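Long-range contact in xyloglucan-specific endo-beta-1,4-glucanase BoGH5A (Bacteroides ovatus, PDB 3ZMR), which hydrolyses internal beta-1,4-glucosidic linkages of the xyloglucan backbone with retention of configuration, releasing xyloglucan oligosaccharides for use by a gut bacterium: residues Asn282-Arg293 / His319-Arg330. Sequence-based numbering, arbitrary orientation. Where two conformers were deposited one is given.
Sequences NGFNQVFVNTVR and HFTMPLDIVQNR. With EDO (1,2-ethanediol), chain G.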
ATOM      1  N   ASN A 282      -8.426  -4.604  -2.023  1.00  9.11           N
ATOM      2  CA  ASN A 282      -8.384  -3.370  -2.808  1.00 10.52           C
ATOM      3  C   ASN A 282      -9.378  -2.336  -2.251  1.00  9.75           C
ATOM      4  O   ASN A 282      -9.060  -1.144  -2.156  1.00 10.13           O
ATOM      5  CB  ASN A 282      -8.653  -3.653  -4.277  1.00  9.93           C
ATOM      6  CG  ASN A 282      -7.427  -4.129  -5.054  1.00  9.52           C
ATOM      7  OD1 ASN A 282      -6.369  -3.490  -5.035  1.00  9.99           O
ATOM      8  ND2 ASN A 282      -7.597  -5.214  -5.796  1.00 11.51           N
ATOM      9  N   GLY A 283     -10.517  -2.823  -1.747  1.00  9.49           N
ATOM     10  CA  GLY A 283     -11.485  -1.978  -1.099  1.00 10.00           C
ATOM     11  C   GLY A 283     -10.958  -1.232   0.128  1.00 10.04           C
ATOM     12  O   GLY A 283     -11.318  -0.085   0.367  1.00 11.36           O
ATOM     13  N   PHE A 284     -10.135  -1.897   0.934  1.00  9.60           N
ATOM     14  CA  PHE A 284      -9.501  -1.245   2.109  1.00  9.24           C
ATOM     15  C   PHE A 284      -8.675  -0.033   1.663  1.00  8.35           C
ATOM     16  O   PHE A 284      -8.666   1.013   2.321  1.00  9.35           O
ATOM     17  CB  PHE A 284      -8.605  -2.215   2.897  1.00 10.01           C
ATOM     18  CG  PHE A 284      -9.344  -3.399   3.542  1.00  9.18           C
ATOM     19  CD1 PHE A 284     -10.671  -3.323   3.940  1.00 10.57           C
ATOM     20  CD2 PHE A 284      -8.684  -4.603   3.736  1.00 11.07           C
ATOM     21  CE1 PHE A 284     -11.315  -4.431   4.518  1.00 12.96           C
ATOM     22  CE2 PHE A 284      -9.287  -5.692   4.337  1.00 11.40           C
ATOM     23  CZ  PHE A 284     -10.611  -5.616   4.727  1.00 15.34           C
ATOM     24  N   ASN A 285      -7.920  -0.202   0.578  1.00  8.64           N
ATOM     25  CA  ASN A 285      -7.142   0.909   0.022  1.00  7.98           C
ATOM     26  C   ASN A 285      -8.039   2.083  -0.342  1.00  7.59           C
ATOM     27  O   ASN A 285      -7.730   3.228  -0.052  1.00  9.05           O
ATOM     28  CB  ASN A 285      -6.316   0.492  -1.196  1.00  8.78           C
ATOM     29  CG  ASN A 285      -5.167  -0.441  -0.864  1.00  9.56           C
ATOM     30  OD1 ASN A 285      -4.673  -0.490   0.255  1.00 10.08           O
ATOM     31  ND2 ASN A 285      -4.726  -1.174  -1.873  1.00 10.05           N
ATOM     32  N   GLN A 286      -9.175   1.782  -0.945  1.00  7.82           N
ATOM     33  CA  GLN A 286     -10.153   2.811  -1.295  1.00  8.82           C
ATOM     34  C   GLN A 286     -10.753   3.516  -0.062  1.00  8.48           C
ATOM     35  O   GLN A 286     -10.891   4.748  -0.059  1.00  9.44           O
ATOM     36  CB  GLN A 286     -11.263   2.239  -2.188  1.00  8.74           C
ATOM     37  CG  GLN A 286     -12.169   3.359  -2.714  1.00  9.21           C
ATOM     38  CD  GLN A 286     -11.487   4.192  -3.776  1.00  9.79           C
ATOM     39  OE1 GLN A 286     -11.205   3.701  -4.871  1.00 11.77           O
ATOM     40  NE2 GLN A 286     -11.178   5.443  -3.441  1.00 11.89           N
ATOM     41  N   VAL A 287     -11.097   2.747   0.965  1.00  9.38           N
ATOM     42  CA  VAL A 287     -11.579   3.310   2.215  1.00  8.88           C
ATOM     43  C   VAL A 287     -10.569   4.322   2.775  1.00 10.24           C
ATOM     44  O   VAL A 287     -10.916   5.422   3.206  1.00  9.35           O
ATOM     45  CB  VAL A 287     -11.895   2.236   3.271  1.00 10.94           C
ATOM     46  CG1 VAL A 287     -12.224   2.871   4.619  1.00 11.73           C
ATOM     47  CG2 VAL A 287     -13.067   1.374   2.807  1.00 12.05           C
ATOM     48  N   PHE A 288      -9.304   3.917   2.821  1.00 10.30           N
ATOM     49  CA  PHE A 288      -8.258   4.776   3.332  1.00  7.90           C
ATOM     50  C   PHE A 288      -8.175   6.088   2.524  1.00  8.28           C
ATOM     51  O   PHE A 288      -8.151   7.159   3.085  1.00  8.61           O
ATOM     52  CB  PHE A 288      -6.941   3.999   3.292  1.00  8.51           C
ATOM     53  CG  PHE A 288      -5.694   4.862   3.332  1.00  6.92           C
ATOM     54  CD1 PHE A 288      -5.350   5.643   4.435  1.00  6.75           C
ATOM     55  CD2 PHE A 288      -4.852   4.891   2.223  1.00  7.47           C
ATOM     56  CE1 PHE A 288      -4.194   6.425   4.425  1.00  7.92           C
ATOM     57  CE2 PHE A 288      -3.696   5.643   2.225  1.00  7.35           C
ATOM     58  CZ  PHE A 288      -3.361   6.399   3.320  1.00  7.70           C
ATOM     59  N   VAL A 289      -8.129   5.992   1.207  1.00  8.43           N
ATOM     60  CA  VAL A 289      -8.040   7.198   0.375  1.00  9.78           C
ATOM     61  C   VAL A 289      -9.269   8.115   0.615  1.00  8.29           C
ATOM     62  O   VAL A 289      -9.125   9.321   0.826  1.00  8.89           O
ATOM     63  CB  VAL A 289      -7.869   6.847  -1.120  1.00 11.15           C
ATOM     64  CG1 VAL A 289      -8.010   8.073  -2.016  1.00  9.68           C
ATOM     65  CG2 VAL A 289      -6.514   6.199  -1.328  1.00 11.66           C
ATOM     66  N   ASN A 290     -10.453   7.518   0.577  1.00  8.32           N
ATOM     67  CA  ASN A 290     -11.702   8.251   0.805  1.00  9.74           C
ATOM     68  C   ASN A 290     -11.649   9.045   2.110  1.00  9.82           C
ATOM     69  O   ASN A 290     -12.014  10.198   2.160  1.00 10.05           O
ATOM     70  CB  ASN A 290     -12.897   7.300   0.897  1.00 10.98           C
ATOM     71  CG  ASN A 290     -13.264   6.661  -0.411  1.00 11.19           C
ATOM     72  OD1 ASN A 290     -12.777   7.041  -1.493  1.00 13.11           O
ATOM     73  ND2 ASN A 290     -14.163   5.666  -0.316  1.00 13.18           N
ATOM     74  N   THR A 291     -11.216   8.363   3.172  1.00  8.90           N
ATOM     75  CA  THR A 291     -11.203   8.920   4.515  1.00  8.38           C
ATOM     76  C   THR A 291     -10.246  10.119   4.623  1.00  8.25           C
ATOM     77  O   THR A 291     -10.603  11.158   5.141  1.00 10.62           O
ATOM     78  CB  THR A 291     -10.816   7.817   5.546  1.00  9.08           C
ATOM     79  OG1 THR A 291     -11.743   6.715   5.466  1.00 10.36           O
ATOM     80  CG2 THR A 291     -10.744   8.362   6.980  1.00 11.44           C
ATOM     81  N   VAL A 292      -9.025   9.955   4.093  1.00  7.59           N
ATOM     82  CA  VAL A 292      -8.050  11.042   4.157  1.00  7.62           C
ATOM     83  C   VAL A 292      -8.552  12.246   3.354  1.00  8.21           C
ATOM     84  O   VAL A 292      -8.539  13.381   3.834  1.00  9.44           O
ATOM     85  CB  VAL A 292      -6.664  10.581   3.664  1.00  8.91           C
ATOM     86  CG1 VAL A 292      -5.685  11.752   3.582  1.00  9.25           C
ATOM     87  CG2 VAL A 292      -6.128   9.475   4.580  1.00 10.58           C
ATOM     88  N   ARG A 293      -9.001  11.977   2.133  1.00  8.91           N
ATOM     89  CA  ARG A 293      -9.438  13.090   1.256  1.00  7.97           C
ATOM     90  C   ARG A 293     -10.662  13.836   1.824  1.00  8.59           C
ATOM     91  O   ARG A 293     -10.773  15.049   1.659  1.00  9.87           O
ATOM     92  CB  ARG A 293      -9.725  12.606  -0.163  1.00  9.09           C
ATOM     93  CG  ARG A 293      -8.519  12.008  -0.900  1.00  9.09           C
ATOM     94  CD  ARG A 293      -7.299  12.927  -1.024  1.00  9.00           C
ATOM     95  NE  ARG A 293      -6.298  12.293  -1.884  1.00  8.62           N
ATOM     96  CZ  ARG A 293      -4.974  12.373  -1.745  1.00  7.89           C
ATOM     97  NH1 ARG A 293      -4.451  13.068  -0.740  1.00  9.87           N
ATOM     98  NH2 ARG A 293      -4.181  11.729  -2.576  1.00 14.77           N
ATOM     99  N   HIS A 319      -3.076  -8.272  -9.538  1.00  9.11           N
ATOM    100  CA  HIS A 319      -4.361  -7.977  -8.890  1.00  9.48           C
ATOM    101  C   HIS A 319      -4.574  -6.586  -8.307  1.00  8.78           C
ATOM    102  O   HIS A 319      -5.695  -6.260  -7.907  1.00 11.83           O
ATOM    103  CB  HIS A 319      -4.621  -8.992  -7.762  1.00 11.86           C
ATOM    104  CG  HIS A 319      -4.515 -10.418  -8.197  1.00 12.61           C
ATOM    105  ND1 HIS A 319      -5.477 -11.023  -8.966  1.00 15.01           N
ATOM    106  CD2 HIS A 319      -3.569 -11.358  -7.955  1.00 13.16           C
ATOM    107  CE1 HIS A 319      -5.124 -12.275  -9.192  1.00 18.01           C
ATOM    108  NE2 HIS A 319      -3.975 -12.505  -8.576  1.00 15.58           N
ATOM    109  N   PHE A 320      -3.532  -5.778  -8.166  1.00  9.06           N
ATOM    110  CA  PHE A 320      -3.703  -4.457  -7.557  1.00  9.90           C
ATOM    111  C   PHE A 320      -4.465  -3.566  -8.525  1.00 11.01           C
ATOM    112  O   PHE A 320      -4.137  -3.530  -9.725  1.00 13.05           O
ATOM    113  CB  PHE A 320      -2.335  -3.826  -7.198  1.00 15.86           C
ATOM    114  CG  PHE A 320      -2.434  -2.367  -6.830  1.00  9.52           C
ATOM    115  CD1 PHE A 320      -2.770  -1.989  -5.537  1.00  9.11           C
ATOM    116  CD2 PHE A 320      -2.194  -1.371  -7.768  1.00 11.16           C
ATOM    117  CE1 PHE A 320      -2.842  -0.651  -5.196  1.00  9.20           C
ATOM    118  CE2 PHE A 320      -2.248  -0.042  -7.427  1.00 12.75           C
ATOM    119  CZ  PHE A 320      -2.621   0.306  -6.161  1.00  9.35           C
ATOM    120  N   THR A 321      -5.458  -2.861  -7.996  1.00 12.47           N
ATOM    121  CA  THR A 321      -6.170  -1.822  -8.748  1.00 11.22           C
ATOM    122  C   THR A 321      -5.968  -0.447  -8.092  1.00 11.42           C
ATOM    123  O   THR A 321      -5.986  -0.317  -6.885  1.00 12.98           O
ATOM    124  CB  THR A 321      -7.667  -2.161  -8.882  1.00 12.58           C
ATOM    125  OG1 THR A 321      -8.278  -2.206  -7.582  1.00 13.75           O
ATOM    126  CG2 THR A 321      -7.847  -3.490  -9.623  1.00 18.16           C
ATOM    127  N   MET A 322      -5.796   0.586  -8.915  1.00 10.58           N
ATOM    128  CA  MET A 322      -5.612   1.941  -8.407  0.50 10.26           C
ATOM    129  C   MET A 322      -6.908   2.440  -7.795  1.00  9.56           C
ATOM    130  O   MET A 322      -7.977   2.362  -8.429  1.00 12.68           O
ATOM    131  CB  MET A 322      -5.170   2.911  -9.514  0.50 26.10           C
ATOM    132  CG  MET A 322      -3.697   2.819  -9.867  0.50 14.15           C
ATOM    133  SD  MET A 322      -2.568   3.336  -8.567  0.50 13.47           S
ATOM    134  CE  MET A 322      -2.583   5.125  -8.642  0.50 11.43           C
ATOM    135  N   PRO A 323      -6.846   2.967  -6.562  1.00  9.45           N
ATOM    136  CA  PRO A 323      -8.044   3.595  -6.049  1.00 10.00           C
ATOM    137  C   PRO A 323      -8.444   4.822  -6.892  1.00  8.69           C
ATOM    138  O   PRO A 323      -7.605   5.486  -7.463  1.00 11.81           O
ATOM    139  CB  PRO A 323      -7.649   4.042  -4.640  1.00 11.39           C
ATOM    140  CG  PRO A 323      -6.457   3.212  -4.268  1.00 17.86           C
ATOM    141  CD  PRO A 323      -5.751   2.991  -5.580  1.00 12.07           C
ATOM    142  N   LEU A 324      -9.742   5.122  -6.877  1.00  9.33           N
ATOM    143  CA  LEU A 324     -10.225   6.390  -7.375  1.00  9.39           C
ATOM    144  C   LEU A 324      -9.802   7.481  -6.392  1.00  8.50           C
ATOM    145  O   LEU A 324      -9.747   7.266  -5.177  1.00 11.62           O
ATOM    146  CB  LEU A 324     -11.765   6.400  -7.488  1.00 15.26           C
ATOM    147  CG  LEU A 324     -12.412   5.378  -8.411  1.00 15.15           C
ATOM    148  CD1 LEU A 324     -13.935   5.463  -8.258  1.00 24.02           C
ATOM    149  CD2 LEU A 324     -11.980   5.596  -9.851  1.00 25.47           C
ATOM    150  N   ASP A 325      -9.511   8.648  -6.900  1.00 11.23           N
ATOM    151  CA  ASP A 325      -9.044   9.755  -6.065  1.00 10.71           C
ATOM    152  C   ASP A 325      -9.647  11.074  -6.611  1.00  9.57           C
ATOM    153  O   ASP A 325     -10.145  11.134  -7.740  1.00 13.30           O
ATOM    154  CB  ASP A 325      -7.490   9.757  -6.046  1.00  9.45           C
ATOM    155  CG  ASP A 325      -6.871  10.557  -4.882  1.00  9.49           C
ATOM    156  OD1 ASP A 325      -7.606  11.191  -4.053  1.00 10.73           O
ATOM    157  OD2 ASP A 325      -5.618  10.500  -4.765  1.00  9.86           O
ATOM    158  N   ILE A 326      -9.566  12.119  -5.793  1.00 10.32           N
ATOM    159  CA  ILE A 326     -10.116  13.448  -6.083  1.00 12.38           C
ATOM    160  C   ILE A 326      -9.041  14.403  -6.638  1.00 12.19           C
ATOM    161  O   ILE A 326      -9.365  15.480  -7.136  1.00 16.85           O
ATOM    162  CB  ILE A 326     -10.728  14.077  -4.797  1.00 16.11           C
ATOM    163  CG1 ILE A 326     -11.579  15.327  -5.104  1.00 22.48           C
ATOM    164  CG2 ILE A 326      -9.625  14.404  -3.761  1.00 17.81           C
ATOM    165  CD1 ILE A 326     -12.830  15.038  -5.888  1.00 59.69           C
ATOM    166  N   VAL A 327      -7.766  13.983  -6.574  1.00 10.47           N
ATOM    167  CA  VAL A 327      -6.613  14.690  -7.133  1.00 10.81           C
ATOM    168  C   VAL A 327      -5.866  13.715  -8.022  1.00 10.96           C
ATOM    169  O   VAL A 327      -5.962  12.497  -7.836  1.00 12.60           O
ATOM    170  CB  VAL A 327      -5.662  15.257  -6.082  1.00 14.67           C
ATOM    171  CG1 VAL A 327      -6.260  16.486  -5.423  1.00 18.76           C
ATOM    172  CG2 VAL A 327      -5.262  14.175  -5.081  1.00 11.86           C
ATOM    173  N   GLN A 328      -5.155  14.265  -9.004  1.00 11.75           N
ATOM    174  CA  GLN A 328      -4.401  13.463  -9.958  1.00 12.32           C
ATOM    175  C   GLN A 328      -2.981  13.186  -9.426  1.00  9.69           C
ATOM    176  O   GLN A 328      -2.314  14.080  -8.884  1.00 11.31           O
ATOM    177  CB  GLN A 328      -4.303  14.126 -11.346  1.00 15.53           C
ATOM    178  CG  GLN A 328      -5.637  14.323 -12.058  1.00 18.24           C
ATOM    179  CD  GLN A 328      -5.497  14.719 -13.531  1.00 59.37           C
ATOM    180  OE1 GLN A 328      -5.073  13.914 -14.363  1.00 94.60           O
ATOM    181  NE2 GLN A 328      -5.885  15.944 -13.855  1.00 77.33           N
ATOM    182  N   ASN A 329      -2.575  11.920  -9.565  1.00 10.31           N
ATOM    183  CA  ASN A 329      -1.160  11.521  -9.447  1.00 10.51           C
ATOM    184  C   ASN A 329      -0.579  11.833  -8.043  1.00  8.51           C
ATOM    185  O   ASN A 329       0.531  12.416  -7.925  1.00 11.14           O
ATOM    186  CB  ASN A 329      -0.299  12.176 -10.550  1.00 12.82           C
ATOM    187  CG  ASN A 329      -0.791  11.853 -11.933  1.00 14.23           C
ATOM    188  OD1 ASN A 329      -0.952  12.757 -12.757  1.00 21.49           O
ATOM    189  ND2 ASN A 329      -1.034  10.608 -12.200  1.00 13.41           N
ATOM    190  N   ARG A 330      -1.342  11.462  -7.002  1.00  8.28           N
ATOM    191  CA  ARG A 330      -0.884  11.638  -5.618  0.50  8.76           C
ATOM    192  C   ARG A 330      -0.958  10.327  -4.824  1.00  8.91           C
ATOM    193  O   ARG A 330      -1.134  10.348  -3.585  1.00  8.98           O
ATOM    194  CB  ARG A 330      -1.644  12.754  -4.906  0.50  8.91           C
ATOM    195  CG  ARG A 330      -1.413  14.161  -5.458  0.50  9.48           C
ATOM    196  CD  ARG A 330       0.048  14.584  -5.386  0.50  9.59           C
ATOM    197  NE  ARG A 330       0.265  16.005  -5.705  0.50 12.38           N
ATOM    198  CZ  ARG A 330       0.315  16.505  -6.941  0.50 12.32           C
ATOM    199  NH1 ARG A 330       0.193  15.703  -8.006  0.50 13.53           N
ATOM    200  NH2 ARG A 330       0.524  17.811  -7.106  0.50 16.38           N
TER
HETATM  201  C1  EDO G1513      -0.735 -13.392  -8.224  1.00 30.46           C
HETATM  202  O1  EDO G1513       0.613 -13.760  -7.963  1.00 35.98           O
HETATM  203  C2  EDO G1513      -1.746 -14.525  -8.020  1.00 24.63           C
HETATM  204  O2  EDO G1513      -2.493 -14.776  -9.210  1.00 64.70           O
HETATM  205  O   HOH W   1      -6.271  -0.887  -4.309  1.00 10.57           O
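The guanidinium of Arg293 and the carboxylate of Asp325 lie nearly coplanar, their planes 3° apart. Val327 CG2 sits over one face of the guanidinium, toward its rim. At the edge, Arg293 NE meets Asp325 OD1 at 2.8 Å and NH2 meets OD2 at 2.9 Å. In this side-on, two-nitrogen salt bridge both oxygens use their syn lone pairs. Asp325 OD1 also accepts from Ile326 N on its anti side. At the ring edge of Phe320, Asn285 ND2 comes within 3.9 Å of CE1; that nitrogen donates to Gln307 O. Ethanediol O2 lies at the His319 ring edge, hydrogen-bonded to NE2 (2.8 Å).

Midway along the helix, the Gln286 amide pairs with both the N-H and the C=O of Leu324. Leu324 N gives to Gln286 OE1, on a lone pair, at 2.9 Å. Gln286 NE2 returns a nearly straight bond to Leu324 O (2.9 Å, 174°). The bend at chi2 (73°) turns the amide onto this loop. NE2 also donates to Asn290 OD1. Val289 CG2 rests on Pro323 CB.

Nearer the start of 319-330, the Asn282 amide bridges the residues on either side of Phe320 in sequence. Its ND2 donates to His319 O at 3.0 Å. Its OD1 accepts from Thr321 N at 3.2 Å, with the donor above the carbonyl plane. A water joins Asn282 OD1, Asn285 ND2 and Thr321 O.

In the (beta/alpha)8 barrel of this family 5 enzyme, the contact ties helix 275-293 to the loop leading into strand 331-337. Arg302 O and Asn299 O accept from Arg293 NH1, which helps fix the guanidinium. The Asn282 and Gln286 amides thus supply hydrogen-bond partners to an irregular loop backbone, and the paired charges of Arg293 and Asp325 probably neutralise each other.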